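Local coordinates for Pap fimbrial major pilin protein (Escherichia coli, PDB 2UY6) that polymerizes into the thick, right-handed helical rod of the P pilus, which lets the bacterium colonize the epithelium of specific host organs, at residues 90-95 against 102-107. The protein carries 2 engineered substitutions. Sequence-based numbering, arbitrary orientation.
Sequences SDELDT and AIVVQG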
loop_
_atom_site.group_PDB
_atom_site.type_symbol
_atom_site.label_atom_id
_atom_site.label_comp_id
_atom_site.label_asym_id
_atom_site.label_seq_id
_atom_site.Cartn_x
_atom_site.Cartn_y
_atom_site.Cartn_z
ATOM N N SER B 90 17.934 26.417 -7.446
ATOM C CA SER B 90 17.277 25.167 -7.091
ATOM C C SER B 90 16.459 24.559 -8.220
ATOM O O SER B 90 16.080 23.393 -8.156
ATOM C CB SER B 90 16.384 25.388 -5.872
ATOM O OG SER B 90 15.371 26.332 -6.162
ATOM N N ASP B 91 16.182 25.341 -9.256
ATOM C CA ASP B 91 15.407 24.827 -10.374
ATOM C C ASP B 91 16.322 24.339 -11.485
ATOM O O ASP B 91 15.863 23.988 -12.570
ATOM C CB ASP B 91 14.452 25.901 -10.901
ATOM C CG ASP B 91 15.168 27.030 -11.620
ATOM O OD1 ASP B 91 16.277 27.418 -11.192
ATOM O OD2 ASP B 91 14.601 27.538 -12.610
ATOM N N GLU B 92 17.623 24.324 -11.214
ATOM C CA GLU B 92 18.585 23.847 -12.198
ATOM C C GLU B 92 19.293 22.621 -11.649
ATOM O O GLU B 92 20.089 22.720 -10.723
ATOM C CB GLU B 92 19.621 24.920 -12.540
ATOM C CG GLU B 92 19.049 26.208 -13.125
ATOM C CD GLU B 92 20.105 27.056 -13.836
ATOM O OE1 GLU B 92 21.266 27.093 -13.374
ATOM O OE2 GLU B 92 19.768 27.693 -14.856
ATOM N N LEU B 93 18.989 21.467 -12.225
ATOM C CA LEU B 93 19.596 20.217 -11.801
ATOM C C LEU B 93 21.006 20.079 -12.384
ATOM O O LEU B 93 21.166 19.845 -13.586
ATOM C CB LEU B 93 18.727 19.040 -12.258
ATOM C CG LEU B 93 19.264 17.657 -11.897
ATOM C CD1 LEU B 93 19.233 17.489 -10.388
ATOM C CD2 LEU B 93 18.441 16.591 -12.581
ATOM N N ASP B 94 22.023 20.221 -11.533
ATOM C CA ASP B 94 23.407 20.115 -11.976
ATOM C C ASP B 94 23.653 18.738 -12.599
ATOM O O ASP B 94 23.023 17.753 -12.205
ATOM C CB ASP B 94 24.358 20.342 -10.799
ATOM C CG ASP B 94 25.699 20.940 -11.233
ATOM O OD1 ASP B 94 26.289 20.437 -12.211
ATOM O OD2 ASP B 94 26.159 21.908 -10.589
ATOM N N THR B 95 24.569 18.670 -13.563
ATOM C CA THR B 95 24.869 17.417 -14.252
ATOM C C THR B 95 26.280 16.880 -14.060
ATOM O O THR B 95 27.147 17.548 -13.504
ATOM C CB THR B 95 24.661 17.562 -15.757
ATOM O OG1 THR B 95 25.409 18.691 -16.223
ATOM C CG2 THR B 95 23.187 17.744 -16.082
ATOM N N ALA B 102 23.199 22.190 -17.341
ATOM C CA ALA B 102 22.266 21.976 -16.243
ATOM C C ALA B 102 20.917 21.549 -16.834
ATOM O O ALA B 102 20.615 21.860 -17.991
ATOM C CB ALA B 102 22.107 23.258 -15.447
ATOM N N ILE B 103 20.114 20.831 -16.050
ATOM C CA ILE B 103 18.809 20.379 -16.517
ATOM C C ILE B 103 17.674 21.070 -15.778
ATOM O O ILE B 103 17.699 21.200 -14.556
ATOM C CB ILE B 103 18.639 18.857 -16.358
ATOM C CG1 ILE B 103 19.669 18.126 -17.221
ATOM C CG2 ILE B 103 17.217 18.441 -16.770
ATOM C CD1 ILE B 103 19.584 16.616 -17.131
ATOM N N VAL B 104 16.680 21.502 -16.545
ATOM C CA VAL B 104 15.508 22.193 -16.027
ATOM C C VAL B 104 14.253 21.363 -16.333
ATOM O O VAL B 104 14.082 20.871 -17.451
ATOM C CB VAL B 104 15.409 23.598 -16.672
ATOM C CG1 VAL B 104 13.984 24.119 -16.622
ATOM C CG2 VAL B 104 16.345 24.551 -15.943
ATOM N N VAL B 105 13.385 21.199 -15.338
ATOM C CA VAL B 105 12.171 20.409 -15.523
ATOM C C VAL B 105 10.909 21.197 -15.205
ATOM O O VAL B 105 10.782 21.808 -14.133
ATOM C CB VAL B 105 12.202 19.116 -14.664
ATOM C CG1 VAL B 105 10.925 18.293 -14.892
ATOM C CG2 VAL B 105 13.424 18.292 -15.029
ATOM N N GLN B 106 9.981 21.165 -16.158
ATOM C CA GLN B 106 8.710 21.867 -16.065
ATOM C C GLN B 106 7.552 20.879 -15.884
ATOM O O GLN B 106 7.426 19.899 -16.626
ATOM C CB GLN B 106 8.505 22.707 -17.331
ATOM C CG GLN B 106 7.342 23.682 -17.275
ATOM C CD GLN B 106 7.323 24.637 -18.462
ATOM O OE1 GLN B 106 8.305 25.346 -18.722
ATOM N NE2 GLN B 106 6.202 24.665 -19.185
ATOM N N GLY B 107 6.709 21.159 -14.896
ATOM C CA GLY B 107 5.584 20.293 -14.604
ATOM C C GLY B 107 4.289 20.697 -15.266
ATOM O O GLY B 107 4.008 20.282 -16.386
HETATM O O HOH W 1 13.462 23.079 -13.010
#
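L93 N donates to I103 O at 2.7 Å, and I103 N answers to L93 O at 2.9 Å. A102 CA also faces L93 O, at 3.6 Å, as a CA-H...O contact. Beyond this hydrogen-bonded pair, toward D91, a water takes over: it donates to D91 O and accepts from V105 N (3.0 Å), linking the two backbones where the chain at 90-92 turns a corner. The two strands form an antiparallel hairpin in the Ig-like pilin fold, with the short strand 93-94 outermost in its sheet within this chain and 101-106 running on beside 130-139. On the inner face L93 and I103 stand side by side, CB to CB 4.1 Å, against A154 and apolar side chains from the chain of a different protein in the assembly. T95 sends its methyl CG2, anti to the carbonyl carbon, to I103 CG1 at 3.7 Å, the two side chains crossing at about a right angle, while T95 OG1 is hydrogen-bonded to L101 O. On the side where A102 points, E92 CB lies 4.2 Å from A102 CB; the E92 carboxylate makes a hydrogen bond to S141 and a salt bridge to K138. V104 CG2 rests 3.5 Å from D91 O.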